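Local structure of transcription termination factor FttA (Methanosarcina mazei, 2XR1) at residues S339-G344 and V350-D355; E314-I319 and K324-N329; H399-V404 and G438-V443; I408-I413 and N571-V576; K16-L21 and V25-V30. The protein probably terminates transcription across the genome as a homodimeric zinc-dependent nuclease that cuts RNA at the polymerase exit channel and degrades the released transcript. All coordinates share one frame; numbering follows the deposited sequence.

Interaction 1: S339-G344 and V350-D355; sequences SHFHIG and VVFTGD. With ZN (zinc ion), chain E; ZN (zinc ion), chain F.
Phe-341 and Phe-352 meet across two antiparallel strands, CE2 of Phe-341 approaching CD1 of Phe-352 obliquely at 3.7 Å, with the ring planes 82° apart. Phe-341 holds CG beside its backbone N (chi1 -66°), which sends the ring toward Phe-352. This is the dense side of the contact: Val-350 places CG1 3.9 Å from Phe-341 CB. Two hydrogen-bonded pairs, Ser-339 with Phe-352 and Phe-341 with Val-350, supply four backbone bonds, among them a fairly straight one from Ser-339 N to Phe-352 O (2.9 Å). The resulting hairpin belongs to one of the two sheets of the metallo-beta-lactamase fold, and its aromatic face packs against Phe-200 and Leu-202 of strand 199-203 in the other. On the reverse face His-340 and Val-351 run nearly perpendicular to each other, CD2 of His-340 lying 3.6 Å from CG2 of Val-351, while the histidine NE2 is bonded to Arg-373 O. Packing thins toward the turn, where Ile-343 CD1 comes only within 4.4 Å of Val-350 CG1 and His-342 is partly exposed. At the far end Asp-355 OD2 bonds one zinc ion at 2.1 Å and the other at 2.3 Å, in sites completed by His-245, His-247, His-332, Asp-249, His-250 and His-607.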
# COMPACT_ATOMS: atom_id res chain seq x y z
N SER B 339 -6.09 -20.87 5.06
CA SER B 339 -6.48 -20.44 3.75
C SER B 339 -5.33 -20.53 2.79
O SER B 339 -4.36 -19.84 2.96
CB SER B 339 -6.99 -19.04 3.88
OG SER B 339 -8.12 -19.10 4.77
N HIS B 340 -5.42 -21.43 1.83
CA HIS B 340 -4.42 -21.55 0.80
C HIS B 340 -4.88 -20.86 -0.51
O HIS B 340 -5.96 -21.16 -1.04
CB HIS B 340 -4.15 -23.04 0.56
CG HIS B 340 -3.14 -23.32 -0.49
ND1 HIS B 340 -3.45 -23.40 -1.83
CD2 HIS B 340 -1.81 -23.56 -0.40
CE1 HIS B 340 -2.35 -23.65 -2.52
NE2 HIS B 340 -1.34 -23.74 -1.68
N PHE B 341 -4.05 -19.96 -1.02
CA PHE B 341 -4.34 -19.23 -2.25
C PHE B 341 -3.34 -19.57 -3.32
O PHE B 341 -2.12 -19.33 -3.15
CB PHE B 341 -4.24 -17.75 -2.01
CG PHE B 341 -5.27 -17.22 -1.09
CD1 PHE B 341 -6.49 -16.80 -1.57
CD2 PHE B 341 -5.03 -17.12 0.26
CE1 PHE B 341 -7.40 -16.26 -0.75
CE2 PHE B 341 -5.99 -16.59 1.10
CZ PHE B 341 -7.16 -16.18 0.59
N HIS B 342 -3.86 -20.08 -4.42
CA HIS B 342 -3.07 -20.56 -5.56
C HIS B 342 -3.26 -19.49 -6.59
O HIS B 342 -4.39 -19.27 -7.03
CB HIS B 342 -3.63 -21.92 -6.03
CG HIS B 342 -2.97 -22.50 -7.24
ND1 HIS B 342 -1.60 -22.59 -7.37
CD2 HIS B 342 -3.49 -23.08 -8.34
CE1 HIS B 342 -1.31 -23.14 -8.54
NE2 HIS B 342 -2.44 -23.45 -9.14
N ILE B 343 -2.18 -18.78 -6.92
CA ILE B 343 -2.25 -17.61 -7.78
C ILE B 343 -1.70 -17.90 -9.14
O ILE B 343 -0.58 -18.34 -9.28
CB ILE B 343 -1.47 -16.44 -7.15
CG1 ILE B 343 -1.86 -16.34 -5.65
CG2 ILE B 343 -1.66 -15.12 -7.98
CD1 ILE B 343 -1.93 -15.01 -5.14
N GLY B 344 -2.51 -17.65 -10.15
CA GLY B 344 -2.13 -17.91 -11.55
C GLY B 344 -2.11 -19.38 -11.90
O GLY B 344 -2.75 -20.18 -11.25
N VAL B 350 0.33 -18.83 -1.49
CA VAL B 350 0.50 -18.20 -0.20
C VAL B 350 -0.53 -18.77 0.76
O VAL B 350 -1.68 -18.94 0.38
CB VAL B 350 0.38 -16.64 -0.28
CG1 VAL B 350 -0.74 -16.24 -1.12
CG2 VAL B 350 0.16 -16.06 1.10
N VAL B 351 -0.12 -19.06 1.98
CA VAL B 351 -1.01 -19.53 3.02
C VAL B 351 -1.19 -18.54 4.14
O VAL B 351 -0.23 -18.04 4.71
CB VAL B 351 -0.50 -20.82 3.62
CG1 VAL B 351 -1.23 -21.12 4.86
CG2 VAL B 351 -0.65 -21.98 2.60
N PHE B 352 -2.43 -18.21 4.44
CA PHE B 352 -2.73 -17.41 5.59
C PHE B 352 -3.23 -18.38 6.58
O PHE B 352 -4.18 -19.05 6.29
CB PHE B 352 -3.86 -16.44 5.29
CG PHE B 352 -3.42 -15.23 4.55
CD1 PHE B 352 -3.18 -15.28 3.19
CD2 PHE B 352 -3.29 -14.00 5.21
CE1 PHE B 352 -2.77 -14.14 2.48
CE2 PHE B 352 -2.89 -12.87 4.52
CZ PHE B 352 -2.63 -12.94 3.13
N THR B 353 -2.64 -18.46 7.76
CA THR B 353 -3.02 -19.50 8.71
C THR B 353 -4.25 -19.15 9.45
O THR B 353 -4.97 -20.05 9.89
CB THR B 353 -1.91 -19.79 9.78
OG1 THR B 353 -1.70 -18.60 10.52
CG2 THR B 353 -0.59 -20.22 9.15
N GLY B 354 -4.55 -17.87 9.61
CA GLY B 354 -5.57 -17.45 10.61
C GLY B 354 -5.04 -17.92 11.97
O GLY B 354 -3.81 -18.08 12.13
N ASP B 355 -5.94 -18.11 12.92
CA ASP B 355 -5.61 -18.65 14.22
C ASP B 355 -5.61 -20.19 14.05
O ASP B 355 -6.47 -20.73 13.36
CB ASP B 355 -6.62 -18.19 15.26
CG ASP B 355 -6.57 -16.66 15.54
OD1 ASP B 355 -5.65 -16.03 14.95
OD2 ASP B 355 -7.43 -16.11 16.33
ZN ZN E . -9.53 -16.76 17.12
ZN ZN F . -7.78 -14.08 16.73

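Interaction 2: E314-I319 and K324-N329; sequences EEVTDI and KLTFHN
Glu-315 O is gripped by two donors: a water that also accepts from Phe-327 N, and so links the two segments, and Thr-317 OG1, which comes from above the carbonyl plane. On one side of this water-filled step direct bonding is made by Glu-314 N, 2.7 Å from Phe-327 O. On the other, Leu-325 O takes a bent hydrogen bond from Thr-317 N (2.9 Å, angle 135°) and a CA-H...O contact from Val-316. The return bond, Leu-325 N to Thr-317 O (2.8 Å), is much straighter at 171°, and the two make Thr-317 and Leu-325 a hydrogen-bonded antiparallel pair. Beside the turn, Asp-318 and Lys-324 run alongside each other in the same direction; their salt bridge spans 3.3 Å from OD1 to NZ, with the lysine chain bent at its last torsion (chi4 46°) to bring NZ round. Val-316 CG1 rests on Lys-324 CD at 3.7 Å. On the buried face Ile-319 CD1 reaches Leu-325 CB. The hairpin lies at an edge of its metallo-beta-lactamase sheet: strand 337-343 pairs with the far side of 323-329, Ile-242 of strand 240-242 packs on Ile-319, Leu-325 and Phe-327, and Pro-35 and Arg-64 of the first KH domain touch Thr-317 and Glu-315.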
# COMPACT_ATOMS: atom_id res chain seq x y z
N GLU B 314 -10.98 -28.39 1.80
CA GLU B 314 -10.42 -29.15 0.67
C GLU B 314 -11.13 -28.98 -0.67
O GLU B 314 -10.93 -29.74 -1.59
CB GLU B 314 -10.31 -30.65 1.00
CG GLU B 314 -9.31 -30.98 2.10
CD GLU B 314 -9.03 -32.49 2.20
OE1 GLU B 314 -9.53 -33.32 1.36
OE2 GLU B 314 -8.30 -32.87 3.15
N GLU B 315 -11.93 -27.94 -0.78
CA GLU B 315 -12.75 -27.72 -1.94
C GLU B 315 -12.11 -26.51 -2.63
O GLU B 315 -12.19 -25.39 -2.10
CB GLU B 315 -14.16 -27.44 -1.45
CG GLU B 315 -15.22 -27.17 -2.48
CD GLU B 315 -16.64 -27.25 -1.86
OE1 GLU B 315 -17.03 -26.35 -1.06
OE2 GLU B 315 -17.35 -28.25 -2.16
N VAL B 316 -11.42 -26.78 -3.75
CA VAL B 316 -10.67 -25.79 -4.51
C VAL B 316 -11.61 -24.93 -5.30
O VAL B 316 -12.35 -25.43 -6.12
CB VAL B 316 -9.69 -26.44 -5.53
CG1 VAL B 316 -8.88 -25.38 -6.21
CG2 VAL B 316 -8.79 -27.45 -4.84
N THR B 317 -11.52 -23.62 -5.11
CA THR B 317 -12.59 -22.71 -5.50
C THR B 317 -12.00 -21.49 -6.20
O THR B 317 -11.20 -20.76 -5.62
CB THR B 317 -13.33 -22.28 -4.21
OG1 THR B 317 -13.77 -23.45 -3.53
CG2 THR B 317 -14.52 -21.38 -4.47
N ASP B 318 -12.35 -21.33 -7.48
CA ASP B 318 -11.99 -20.12 -8.22
C ASP B 318 -12.75 -18.96 -7.57
O ASP B 318 -13.97 -18.93 -7.61
CB ASP B 318 -12.39 -20.21 -9.69
CG ASP B 318 -11.81 -21.43 -10.40
OD1 ASP B 318 -10.59 -21.65 -10.27
OD2 ASP B 318 -12.56 -22.18 -11.12
N ILE B 319 -12.03 -18.03 -6.93
CA ILE B 319 -12.64 -16.83 -6.38
C ILE B 319 -12.35 -15.56 -7.20
O ILE B 319 -12.87 -14.49 -6.90
CB ILE B 319 -12.27 -16.59 -4.92
CG1 ILE B 319 -10.75 -16.43 -4.75
CG2 ILE B 319 -12.88 -17.71 -4.10
CD1 ILE B 319 -10.31 -16.12 -3.30
N LYS B 324 -7.23 -19.21 -6.84
CA LYS B 324 -8.00 -20.34 -6.35
C LYS B 324 -7.76 -20.47 -4.87
O LYS B 324 -6.63 -20.43 -4.44
CB LYS B 324 -7.54 -21.63 -7.02
CG LYS B 324 -8.05 -21.80 -8.39
CD LYS B 324 -7.68 -23.15 -8.93
CE LYS B 324 -7.97 -23.27 -10.45
NZ LYS B 324 -7.47 -22.07 -11.20
N LEU B 325 -8.82 -20.67 -4.12
CA LEU B 325 -8.79 -20.76 -2.66
C LEU B 325 -9.18 -22.16 -2.21
O LEU B 325 -10.11 -22.77 -2.78
CB LEU B 325 -9.78 -19.78 -2.05
CG LEU B 325 -10.11 -19.97 -0.56
CD1 LEU B 325 -8.88 -19.72 0.33
CD2 LEU B 325 -11.30 -19.08 -0.11
N THR B 326 -8.46 -22.67 -1.20
CA THR B 326 -8.78 -23.93 -0.52
C THR B 326 -8.70 -23.76 0.98
O THR B 326 -7.64 -23.36 1.51
CB THR B 326 -7.84 -25.06 -0.85
OG1 THR B 326 -7.41 -24.99 -2.21
CG2 THR B 326 -8.52 -26.42 -0.61
N PHE B 327 -9.76 -24.09 1.68
CA PHE B 327 -9.70 -24.07 3.14
C PHE B 327 -9.24 -25.41 3.68
O PHE B 327 -9.53 -26.46 3.09
CB PHE B 327 -11.07 -23.77 3.73
CG PHE B 327 -11.54 -22.35 3.55
CD1 PHE B 327 -10.71 -21.28 3.85
CD2 PHE B 327 -12.84 -22.11 3.16
CE1 PHE B 327 -11.17 -19.98 3.71
CE2 PHE B 327 -13.34 -20.81 3.06
CZ PHE B 327 -12.52 -19.76 3.33
N HIS B 328 -8.51 -25.40 4.80
CA HIS B 328 -8.10 -26.63 5.47
C HIS B 328 -8.31 -26.47 6.97
O HIS B 328 -8.38 -25.37 7.48
CB HIS B 328 -6.63 -26.94 5.22
CG HIS B 328 -6.25 -27.12 3.78
ND1 HIS B 328 -6.10 -28.36 3.19
CD2 HIS B 328 -5.88 -26.21 2.84
CE1 HIS B 328 -5.69 -28.20 1.94
NE2 HIS B 328 -5.55 -26.91 1.71
N ASN B 329 -8.36 -27.58 7.70
CA ASN B 329 -8.58 -27.53 9.12
C ASN B 329 -7.51 -26.72 9.87
O ASN B 329 -6.33 -26.92 9.67
CB ASN B 329 -8.63 -28.93 9.70
CG ASN B 329 -8.91 -28.91 11.21
OD1 ASN B 329 -10.02 -28.65 11.63
ND2 ASN B 329 -7.89 -29.21 12.02
O HOH W 1 -11.86 -25.04 0.46

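Interaction 3: H399-V404 and G438-V443; sequences HLQMVV and GLIPEV
A helix-to-loop contact made by side-chain packing alone joins two parts of the beta-CASP domain: helix 393-409 and the loop that leads from helix 423-436 into strand 445-448. The loop begins at Gly-438, the C-prime residue of the Schellman motif that closes helix 423-436, and it then presents Leu-439 and Ile-440 to the neighbouring helix. Val-404 meets Ile-440 through one branch, CG1, which lies 3.6 Å from CG2 and 3.9 Å from CD1 of the isoleucine; this methyl stands anti to the backbone N of Val-404 (chi1 171°). One helical turn earlier, Gln-401 extends its chain past Ile-440 until the amide meets a single methyl of Leu-439, NE2 being 3.3 Å and OE1 3.6 Å from CD2. Ile-440 also packs on Leu-431 of helix 423-436. With no hydrogen bond or charge pair between the two segments, their mutual hold rests on van der Waals packing, apolar at Val-404 and Ile-440, an amide against a methyl at Gln-401 and Leu-439, and that amide is held through NE2 by Ser-434 OG on the helix that leads into the loop.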
# COMPACT_ATOMS: atom_id res chain seq x y z
N HIS B 399 -5.09 -29.84 36.29
CA HIS B 399 -5.02 -28.52 36.94
C HIS B 399 -6.39 -27.90 37.05
O HIS B 399 -6.78 -27.46 38.12
CB HIS B 399 -4.08 -27.57 36.18
CG HIS B 399 -3.71 -26.34 36.94
ND1 HIS B 399 -2.76 -25.45 36.49
CD2 HIS B 399 -4.12 -25.87 38.14
CE1 HIS B 399 -2.62 -24.48 37.38
NE2 HIS B 399 -3.42 -24.72 38.39
N LEU B 400 -7.14 -27.86 35.96
CA LEU B 400 -8.49 -27.31 36.06
C LEU B 400 -9.32 -28.07 37.10
O LEU B 400 -10.07 -27.46 37.82
CB LEU B 400 -9.22 -27.34 34.73
CG LEU B 400 -10.54 -26.57 34.74
CD1 LEU B 400 -10.25 -25.17 35.22
CD2 LEU B 400 -11.20 -26.54 33.38
N GLN B 401 -9.18 -29.38 37.15
CA GLN B 401 -10.03 -30.18 38.00
C GLN B 401 -9.72 -29.87 39.44
O GLN B 401 -10.61 -29.73 40.23
CB GLN B 401 -9.83 -31.68 37.74
CG GLN B 401 -10.40 -32.10 36.41
CD GLN B 401 -10.02 -33.52 36.00
OE1 GLN B 401 -8.88 -33.97 36.21
NE2 GLN B 401 -10.97 -34.24 35.41
N MET B 402 -8.44 -29.71 39.75
CA MET B 402 -8.03 -29.42 41.10
C MET B 402 -8.45 -28.03 41.56
O MET B 402 -8.89 -27.86 42.69
CB MET B 402 -6.52 -29.62 41.25
CG MET B 402 -6.13 -31.12 41.25
SD MET B 402 -6.75 -32.02 42.72
CE MET B 402 -6.33 -33.72 42.33
N VAL B 403 -8.34 -27.04 40.69
CA VAL B 403 -8.77 -25.69 41.06
C VAL B 403 -10.27 -25.67 41.31
O VAL B 403 -10.73 -25.10 42.31
CB VAL B 403 -8.42 -24.68 40.01
CG1 VAL B 403 -9.13 -23.39 40.27
CG2 VAL B 403 -6.91 -24.50 39.97
N VAL B 404 -11.04 -26.31 40.43
CA VAL B 404 -12.48 -26.32 40.58
C VAL B 404 -12.91 -27.19 41.76
O VAL B 404 -13.77 -26.79 42.55
CB VAL B 404 -13.18 -26.73 39.28
CG1 VAL B 404 -14.65 -26.94 39.53
CG2 VAL B 404 -13.00 -25.63 38.22
N GLY B 438 -16.51 -38.46 39.11
CA GLY B 438 -16.47 -38.11 40.53
C GLY B 438 -15.15 -37.46 40.96
O GLY B 438 -14.64 -37.73 42.04
N LEU B 439 -14.64 -36.58 40.11
CA LEU B 439 -13.33 -35.95 40.26
C LEU B 439 -13.47 -34.44 40.49
O LEU B 439 -12.54 -33.80 40.95
CB LEU B 439 -12.54 -36.20 38.98
CG LEU B 439 -11.07 -36.61 38.92
CD1 LEU B 439 -10.71 -37.83 39.73
CD2 LEU B 439 -10.76 -36.85 37.42
N ILE B 440 -14.60 -33.86 40.12
CA ILE B 440 -15.09 -32.58 40.65
C ILE B 440 -16.42 -32.98 41.27
O ILE B 440 -16.99 -33.99 40.86
CB ILE B 440 -15.39 -31.55 39.54
CG1 ILE B 440 -14.14 -31.20 38.74
CG2 ILE B 440 -15.97 -30.26 40.09
CD1 ILE B 440 -14.46 -30.30 37.52
N PRO B 441 -16.93 -32.24 42.27
CA PRO B 441 -18.23 -32.64 42.86
C PRO B 441 -19.43 -32.28 41.99
O PRO B 441 -19.38 -31.30 41.26
CB PRO B 441 -18.30 -31.84 44.17
CG PRO B 441 -16.88 -31.42 44.43
CD PRO B 441 -16.27 -31.20 43.08
N GLU B 442 -20.51 -33.07 42.06
CA GLU B 442 -21.69 -32.79 41.24
C GLU B 442 -22.28 -31.44 41.69
O GLU B 442 -22.69 -31.27 42.83
CB GLU B 442 -22.73 -33.91 41.27
CG GLU B 442 -22.12 -35.34 41.28
CD GLU B 442 -23.05 -36.43 40.72
OE1 GLU B 442 -24.21 -36.54 41.20
OE2 GLU B 442 -22.59 -37.17 39.80
N VAL B 443 -22.26 -30.49 40.76
CA VAL B 443 -22.57 -29.10 41.01
C VAL B 443 -22.96 -28.51 39.64
O VAL B 443 -22.52 -29.03 38.61
CB VAL B 443 -21.35 -28.35 41.63
CG1 VAL B 443 -20.45 -27.72 40.56
CG2 VAL B 443 -21.79 -27.31 42.57

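Interaction 4: I408-I413 and N571-V576; sequences IERGGI and NMEVQV
Arg-410 stretches its guanidinium over to the carboxylate of Glu-573, NH2 standing 3.0 Å from OE1 in a salt bridge. With CG between the backbone N and the carbonyl carbon (chi1 86°), the arginine chain runs out extended and carries the guanidinium to Glu-573. The two flat groups do not face each other squarely: their planes are 47° apart and OE1 arrives obliquely, so the paired, coplanar fit of a bidentate bridge is not reached. NH1 is farther, 3.4 Å from OE1, while CB of Glu-573 lies at the guanidinium edge, in its plane, 3.8 Å from NH2. The glutamate chain is extended too, and each touches Thr-533. Arg-410 is the first residue to leave helix 393-409; Gly-411 follows with positive phi, and the chain turns toward strand 414-417. Glu-573 opens strand 573-576, an outermost strand of the parallel sheet. The bridge runs past the start of strand 533-536, at the end of the sheet where these strands begin, tying a helix-to-strand turn to an edge strand in the alpha/beta architecture of the beta-CASP domain.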
# COMPACT_ATOMS: atom_id res chain seq x y z
N ILE B 408 -14.89 -25.77 45.13
CA ILE B 408 -16.23 -26.23 45.50
C ILE B 408 -16.21 -26.83 46.90
O ILE B 408 -17.05 -26.51 47.74
CB ILE B 408 -16.79 -27.25 44.50
CG1 ILE B 408 -17.10 -26.58 43.15
CG2 ILE B 408 -18.05 -27.89 45.05
CD1 ILE B 408 -17.70 -25.21 43.25
N GLU B 409 -15.25 -27.71 47.15
CA GLU B 409 -15.18 -28.40 48.41
C GLU B 409 -15.07 -27.43 49.59
O GLU B 409 -15.43 -27.79 50.72
CB GLU B 409 -14.01 -29.38 48.41
CG GLU B 409 -14.35 -30.74 47.84
CD GLU B 409 -13.25 -31.75 48.09
OE1 GLU B 409 -12.88 -31.97 49.27
OE2 GLU B 409 -12.74 -32.33 47.11
N ARG B 410 -14.59 -26.22 49.34
CA ARG B 410 -14.52 -25.20 50.39
C ARG B 410 -15.66 -24.17 50.30
O ARG B 410 -15.60 -23.11 50.93
CB ARG B 410 -13.14 -24.54 50.40
CG ARG B 410 -12.98 -23.37 49.43
CD ARG B 410 -11.54 -23.18 48.99
NE ARG B 410 -11.35 -21.90 48.31
CZ ARG B 410 -10.56 -21.70 47.26
NH1 ARG B 410 -9.89 -22.71 46.71
NH2 ARG B 410 -10.46 -20.48 46.73
N GLY B 411 -16.70 -24.47 49.52
CA GLY B 411 -17.92 -23.65 49.48
C GLY B 411 -17.94 -22.44 48.56
O GLY B 411 -18.90 -21.70 48.52
N GLY B 412 -16.87 -22.24 47.83
CA GLY B 412 -16.82 -21.14 46.87
C GLY B 412 -17.35 -21.55 45.51
O GLY B 412 -17.56 -22.74 45.24
N ILE B 413 -17.58 -20.56 44.67
CA ILE B 413 -18.02 -20.81 43.31
C ILE B 413 -16.98 -20.30 42.30
O ILE B 413 -16.24 -19.34 42.56
CB ILE B 413 -19.44 -20.26 43.11
CG1 ILE B 413 -19.51 -18.74 43.02
CG2 ILE B 413 -20.34 -20.67 44.29
CD1 ILE B 413 -20.94 -18.21 43.53
N ASN B 571 -11.25 -9.71 46.45
CA ASN B 571 -10.53 -10.58 47.36
C ASN B 571 -10.47 -12.02 46.87
O ASN B 571 -9.92 -12.87 47.56
CB ASN B 571 -11.21 -10.56 48.72
CG ASN B 571 -11.37 -9.15 49.27
OD1 ASN B 571 -11.07 -8.17 48.58
ND2 ASN B 571 -11.84 -9.04 50.51
N MET B 572 -11.05 -12.30 45.71
CA MET B 572 -11.25 -13.69 45.29
C MET B 572 -9.99 -14.27 44.67
O MET B 572 -9.29 -13.59 43.92
CB MET B 572 -12.44 -13.82 44.33
CG MET B 572 -12.14 -13.64 42.84
SD MET B 572 -13.65 -13.76 41.84
CE MET B 572 -13.76 -12.12 41.15
N GLU B 573 -9.71 -15.53 44.98
CA GLU B 573 -8.60 -16.29 44.39
C GLU B 573 -8.58 -16.19 42.87
O GLU B 573 -9.62 -16.18 42.22
CB GLU B 573 -8.71 -17.77 44.80
CG GLU B 573 -7.53 -18.67 44.39
CD GLU B 573 -7.65 -20.09 44.95
OE1 GLU B 573 -7.55 -20.26 46.20
OE2 GLU B 573 -7.86 -21.04 44.14
N VAL B 574 -7.37 -16.11 42.32
CA VAL B 574 -7.15 -16.05 40.88
C VAL B 574 -6.23 -17.20 40.48
O VAL B 574 -5.15 -17.33 41.02
CB VAL B 574 -6.47 -14.72 40.52
CG1 VAL B 574 -6.04 -14.70 39.06
CG2 VAL B 574 -7.41 -13.59 40.81
N GLN B 575 -6.67 -18.06 39.58
CA GLN B 575 -5.80 -19.10 39.07
C GLN B 575 -5.75 -19.00 37.57
O GLN B 575 -6.72 -18.60 36.95
CB GLN B 575 -6.23 -20.48 39.53
CG GLN B 575 -6.00 -20.74 41.05
CD GLN B 575 -4.77 -21.59 41.37
OE1 GLN B 575 -4.02 -22.01 40.49
NE2 GLN B 575 -4.58 -21.87 42.65
N VAL B 576 -4.61 -19.34 37.00
CA VAL B 576 -4.42 -19.29 35.57
C VAL B 576 -4.16 -20.72 35.09
O VAL B 576 -3.19 -21.35 35.52
CB VAL B 576 -3.22 -18.37 35.21
CG1 VAL B 576 -3.00 -18.36 33.73
CG2 VAL B 576 -3.46 -16.96 35.73

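Interaction 5: K16-L21 and V25-V30; sequences KIEKNL and VTITDV
Helix 7-18 gives way to a turn, and residues 25-30 come back past it in an extended course, the two backbones closest at Leu-21 and Val-25, whose CA atoms are 6.3 Å apart, with no hydrogen bond directly between them. This helix-and-return unit opens the first KH domain, consistent with the type II KH fold, and its inner side is apolar. Ile-27 is the central side chain: CD1 lies 3.4 Å from Ile-17 CG2, while CG2 turns to Leu-21 CD1 at 4.2 Å. Ile-17 uses its other branch for Val-30, CD1 to CG2 at 3.8 Å. Leu-21 likewise divides its methyls, CD2 meeting Val-25 CG1 at 4.0 Å. Leu-39 of strand 36-41 and Leu-57 and Leu-61 of helix 52-61 extend this small core. Toward solvent, Glu-18 pairs with Lys-14 in a salt bridge, and a bend at chi2 (-145°) carries its OE2 over toward Ile-27 CG1, 3.4 Å away. The same OE2 accepts from a water at 2.6 Å, which in turn takes the hydrogen of Ile-27 N at 2.8 Å.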
# COMPACT_ATOMS: atom_id res chain seq x y z
N LYS B 16 -20.66 -27.46 -25.34
CA LYS B 16 -19.64 -28.40 -24.89
C LYS B 16 -20.24 -29.53 -24.06
O LYS B 16 -20.03 -30.70 -24.34
CB LYS B 16 -18.59 -27.67 -24.04
CG LYS B 16 -17.26 -27.41 -24.71
CD LYS B 16 -16.29 -28.56 -24.43
CE LYS B 16 -14.93 -28.37 -25.13
NZ LYS B 16 -14.10 -27.31 -24.49
N ILE B 17 -20.97 -29.15 -23.02
CA ILE B 17 -21.62 -30.11 -22.13
C ILE B 17 -22.57 -31.03 -22.88
O ILE B 17 -22.51 -32.25 -22.75
CB ILE B 17 -22.44 -29.38 -21.07
CG1 ILE B 17 -21.54 -28.96 -19.91
CG2 ILE B 17 -23.57 -30.26 -20.57
CD1 ILE B 17 -21.93 -27.64 -19.31
N GLU B 18 -23.44 -30.44 -23.69
CA GLU B 18 -24.49 -31.19 -24.35
C GLU B 18 -23.98 -32.33 -25.23
O GLU B 18 -24.62 -33.38 -25.30
CB GLU B 18 -25.40 -30.26 -25.14
CG GLU B 18 -26.05 -29.25 -24.26
CD GLU B 18 -27.44 -28.91 -24.67
OE1 GLU B 18 -27.62 -28.54 -25.85
OE2 GLU B 18 -28.33 -28.96 -23.79
N LYS B 19 -22.83 -32.13 -25.86
CA LYS B 19 -22.20 -33.22 -26.62
C LYS B 19 -21.31 -34.14 -25.77
O LYS B 19 -20.65 -35.02 -26.30
CB LYS B 19 -21.43 -32.69 -27.83
CG LYS B 19 -20.35 -31.65 -27.53
CD LYS B 19 -19.87 -30.95 -28.80
CE LYS B 19 -21.00 -30.25 -29.56
NZ LYS B 19 -20.51 -29.13 -30.42
N ASN B 20 -21.26 -33.93 -24.46
CA ASN B 20 -20.62 -34.89 -23.56
C ASN B 20 -21.62 -35.74 -22.82
O ASN B 20 -21.25 -36.79 -22.30
CB ASN B 20 -19.67 -34.20 -22.55
CG ASN B 20 -18.18 -34.40 -22.91
OD1 ASN B 20 -17.84 -35.06 -23.88
ND2 ASN B 20 -17.29 -33.80 -22.11
N LEU B 21 -22.88 -35.31 -22.79
CA LEU B 21 -23.93 -35.98 -22.00
C LEU B 21 -24.35 -37.30 -22.65
O LEU B 21 -24.43 -37.41 -23.86
CB LEU B 21 -25.16 -35.07 -21.82
CG LEU B 21 -25.07 -33.87 -20.87
CD1 LEU B 21 -26.33 -33.02 -20.93
CD2 LEU B 21 -24.83 -34.26 -19.43
N VAL B 25 -30.15 -37.68 -21.28
CA VAL B 25 -29.91 -36.71 -20.26
C VAL B 25 -29.84 -35.32 -20.87
O VAL B 25 -29.05 -35.07 -21.78
CB VAL B 25 -28.63 -37.06 -19.49
CG1 VAL B 25 -28.32 -36.04 -18.42
CG2 VAL B 25 -28.78 -38.46 -18.89
N THR B 26 -30.66 -34.41 -20.35
CA THR B 26 -30.69 -33.05 -20.86
C THR B 26 -30.46 -32.02 -19.80
O THR B 26 -30.70 -32.26 -18.62
CB THR B 26 -32.03 -32.74 -21.51
OG1 THR B 26 -33.08 -32.91 -20.55
CG2 THR B 26 -32.24 -33.63 -22.74
N ILE B 27 -29.97 -30.86 -20.22
CA ILE B 27 -29.91 -29.68 -19.37
C ILE B 27 -30.69 -28.57 -20.05
O ILE B 27 -30.87 -28.60 -21.26
CB ILE B 27 -28.46 -29.19 -19.10
CG1 ILE B 27 -27.72 -28.90 -20.42
CG2 ILE B 27 -27.74 -30.16 -18.22
CD1 ILE B 27 -26.37 -28.29 -20.27
N THR B 28 -31.15 -27.62 -19.25
CA THR B 28 -31.83 -26.43 -19.75
C THR B 28 -30.83 -25.27 -19.87
O THR B 28 -30.55 -24.81 -20.97
CB THR B 28 -33.06 -26.03 -18.87
OG1 THR B 28 -32.68 -25.93 -17.49
CG2 THR B 28 -34.15 -27.04 -18.99
N ASP B 29 -30.29 -24.81 -18.74
CA ASP B 29 -29.38 -23.66 -18.72
C ASP B 29 -28.08 -23.99 -18.01
O ASP B 29 -27.97 -24.96 -17.24
CB ASP B 29 -30.04 -22.42 -18.06
CG ASP B 29 -30.80 -21.52 -19.07
OD1 ASP B 29 -31.79 -22.00 -19.67
OD2 ASP B 29 -30.40 -20.33 -19.26
N VAL B 30 -27.11 -23.13 -18.29
CA VAL B 30 -25.79 -23.15 -17.71
C VAL B 30 -25.46 -21.71 -17.22
O VAL B 30 -25.57 -20.74 -17.98
CB VAL B 30 -24.80 -23.73 -18.75
CG1 VAL B 30 -23.42 -23.22 -18.57
CG2 VAL B 30 -24.81 -25.23 -18.66
O HOH W 2 -29.66 -31.07 -23.04

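Interactions 1 and 2 are successive hairpins of one metallo-beta-lactamase sheet, joined through neighbouring strands 323-329 and 337-343, where His-342 N probably bonds Lys-324 O. The touching residues of interaction 1 are all buried, and its second segment runs on to the zinc site; interaction 2, at the sheet edge, admits a water and a salt bridge. Interactions 3 and 4 share helix 393-409 in the beta-CASP domain, their centres about 12 Å apart, but differ in chemistry: packing against a loop in one, a lone surface ion pair in the other. Interaction 5 builds a local KH-domain core about 69 Å, centre to centre, from interaction 4. Backbone bonding thus dominates within the metallo-beta-lactamase sheet, whereas side chains carry the other three, with a water helping in interaction 5.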